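Side-chain contact in formiminotetrahydrofolate cyclodeaminase (Thermotoga maritima, PDB 1O5H), which probably catalyses the cyclisation of 5-formiminotetrahydrofolate to 5,10-methenyltetrahydrofolate with release of ammonia: residues E52-F57 against E136-F141. Sequence-based numbering, arbitrary orientation.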
loop_
_atom_site.group_PDB
_atom_site.type_symbol
_atom_site.label_atom_id
_atom_site.label_comp_id
_atom_site.label_asym_id
_atom_site.label_seq_id
_atom_site.Cartn_x
_atom_site.Cartn_y
_atom_site.Cartn_z
ATOM N N GLU A 52 -9.167 -1.717 -11.649
ATOM C CA GLU A 52 -10.155 -1.088 -12.486
ATOM C C GLU A 52 -9.517 -0.437 -13.724
ATOM O O GLU A 52 -10.049 -0.561 -14.837
ATOM C CB GLU A 52 -10.942 -0.064 -11.688
ATOM C CG GLU A 52 -12.204 0.379 -12.394
ATOM C CD GLU A 52 -13.070 1.293 -11.560
ATOM O OE1 GLU A 52 -12.983 1.254 -10.321
ATOM O OE2 GLU A 52 -13.852 2.051 -12.157
HETATM N N MSE A 53 -8.380 0.242 -13.538
HETATM C CA MSE A 53 -7.700 0.880 -14.658
HETATM C C MSE A 53 -7.347 -0.127 -15.726
HETATM O O MSE A 53 -7.682 0.063 -16.882
HETATM C CB MSE A 53 -6.459 1.601 -14.204
HETATM C CG MSE A 53 -5.501 1.962 -15.323
HETATM SE SE MSE A 53 -4.054 2.966 -14.497
HETATM C CE MSE A 53 -2.744 3.200 -16.179
ATOM N N VAL A 54 -6.699 -1.211 -15.330
ATOM C CA VAL A 54 -6.344 -2.257 -16.263
ATOM C C VAL A 54 -7.586 -2.814 -16.961
ATOM O O VAL A 54 -7.568 -3.050 -18.182
ATOM C CB VAL A 54 -5.539 -3.382 -15.588
ATOM C CG1 VAL A 54 -5.276 -4.496 -16.569
ATOM C CG2 VAL A 54 -4.199 -2.838 -15.021
ATOM N N ALA A 55 -8.676 -2.998 -16.223
ATOM C CA ALA A 55 -9.891 -3.527 -16.851
ATOM C C ALA A 55 -10.469 -2.551 -17.873
ATOM O O ALA A 55 -10.899 -2.953 -18.955
ATOM C CB ALA A 55 -10.914 -3.866 -15.827
ATOM N N ASN A 56 -10.475 -1.267 -17.532
ATOM C CA ASN A 56 -10.910 -0.242 -18.471
ATOM C C ASN A 56 -10.083 -0.224 -19.720
ATOM O O ASN A 56 -10.632 -0.160 -20.813
ATOM C CB ASN A 56 -10.841 1.136 -17.844
ATOM C CG ASN A 56 -12.121 1.522 -17.161
ATOM O OD1 ASN A 56 -13.225 1.173 -17.618
ATOM N ND2 ASN A 56 -11.995 2.254 -16.051
ATOM N N PHE A 57 -8.764 -0.276 -19.565
ATOM C CA PHE A 57 -7.907 -0.267 -20.712
ATOM C C PHE A 57 -7.943 -1.586 -21.488
ATOM O O PHE A 57 -7.208 -1.746 -22.452
ATOM C CB PHE A 57 -6.495 0.063 -20.294
ATOM C CG PHE A 57 -6.205 1.526 -20.236
ATOM C CD1 PHE A 57 -6.038 2.258 -21.399
ATOM C CD2 PHE A 57 -6.041 2.168 -19.011
ATOM C CE1 PHE A 57 -5.742 3.612 -21.350
ATOM C CE2 PHE A 57 -5.737 3.529 -18.951
ATOM C CZ PHE A 57 -5.586 4.247 -20.123
ATOM N N GLU A 136 -5.869 -11.979 -10.680
ATOM C CA GLU A 136 -5.491 -13.172 -11.437
ATOM C C GLU A 136 -6.134 -13.181 -12.841
ATOM O O GLU A 136 -5.469 -13.478 -13.849
ATOM C CB GLU A 136 -5.796 -14.453 -10.691
ATOM C CG GLU A 136 -5.135 -15.633 -11.353
ATOM C CD GLU A 136 -5.372 -16.936 -10.636
ATOM O OE1 GLU A 136 -5.706 -16.943 -9.429
ATOM O OE2 GLU A 136 -5.195 -17.975 -11.302
ATOM N N LYS A 137 -7.414 -12.834 -12.917
ATOM C CA LYS A 137 -8.063 -12.749 -14.218
ATOM C C LYS A 137 -7.388 -11.686 -15.063
ATOM O O LYS A 137 -7.107 -11.922 -16.233
ATOM C CB LYS A 137 -9.569 -12.520 -14.087
ATOM C CG LYS A 137 -10.315 -13.810 -13.739
ATOM C CD LYS A 137 -11.723 -13.585 -13.192
ATOM C CE LYS A 137 -12.308 -14.901 -12.712
ATOM N NZ LYS A 137 -13.792 -14.899 -12.730
ATOM N N LEU A 138 -7.062 -10.541 -14.469
ATOM C CA LEU A 138 -6.411 -9.490 -15.245
ATOM C C LEU A 138 -5.002 -9.889 -15.744
ATOM O O LEU A 138 -4.642 -9.639 -16.890
ATOM C CB LEU A 138 -6.352 -8.201 -14.443
ATOM C CG LEU A 138 -7.697 -7.542 -14.152
ATOM C CD1 LEU A 138 -7.505 -6.380 -13.224
ATOM C CD2 LEU A 138 -8.390 -7.073 -15.410
ATOM N N ALA A 139 -4.209 -10.523 -14.883
ATOM C CA ALA A 139 -2.917 -11.022 -15.305
ATOM C C ALA A 139 -3.054 -11.849 -16.559
ATOM O O ALA A 139 -2.193 -11.788 -17.441
ATOM C CB ALA A 139 -2.287 -11.862 -14.220
ATOM N N GLU A 140 -4.131 -12.624 -16.655
ATOM C CA GLU A 140 -4.198 -13.626 -17.709
ATOM C C GLU A 140 -4.863 -13.107 -18.971
ATOM O O GLU A 140 -4.377 -13.326 -20.054
ATOM C CB GLU A 140 -4.899 -14.883 -17.200
ATOM C CG GLU A 140 -4.758 -16.086 -18.117
ATOM C CD GLU A 140 -5.561 -17.278 -17.623
ATOM O OE1 GLU A 140 -5.938 -17.296 -16.415
ATOM O OE2 GLU A 140 -5.814 -18.192 -18.450
ATOM N N PHE A 141 -5.966 -12.388 -18.802
ATOM C CA PHE A 141 -6.819 -11.958 -19.911
ATOM C C PHE A 141 -6.830 -10.460 -20.122
ATOM O O PHE A 141 -7.393 -9.983 -21.077
ATOM C CB PHE A 141 -8.250 -12.414 -19.673
ATOM C CG PHE A 141 -8.387 -13.893 -19.509
ATOM C CD1 PHE A 141 -8.145 -14.757 -20.588
ATOM C CD2 PHE A 141 -8.769 -14.433 -18.279
ATOM C CE1 PHE A 141 -8.278 -16.142 -20.443
ATOM C CE2 PHE A 141 -8.911 -15.821 -18.110
ATOM C CZ PHE A 141 -8.668 -16.682 -19.193
#
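L138 reaches V54 and A55 because its CG stands anti to the carbonyl carbon (chi1 -67°) and CD2 branches off toward the facing helix, while V54 holds CG1 opposite its own backbone N (chi1 176°), on the side turned to the leucine. L138 CD2 makes the two closest approaches, 4.1 Å from A55 CB and 4.2 Å from V54 CG1. The same CD2 is also 4.1 Å from A55 CA, which places it against the helix surface as well as against the alanine methyl. The other branch sits farther from the alanine, with L138 CD1 5.0 Å from A55 CB, but lies over V54, 4.3 Å from V54 CB. These separations describe ordinary van der Waals packing of apolar groups. Backbone spacing agrees: A55 CA and L138 CA are 7.1 Å apart, a gap that the short side chain of A55 permits and the leucine bridges. The two segments advance in the same direction at the C-terminal ends of helices 36-56 and 107-141, within an all-helical fold in which about three quarters of the modelled residues are helix and none is strand. They bury just 130 Å² between them, yet V54, A55 and L138 are all buried, so other elements must cover them too. A55 also touches V75 of helix 68-100, and V54 meets L146, in the loop just before helix 147-172, and T150 on that helix. On another side of helix 36-56, N56 ND2 hydrogen-bonds to A28 O of the second subunit, and E52 OE1 forms a salt bridge with R82 NH1 of the same chain.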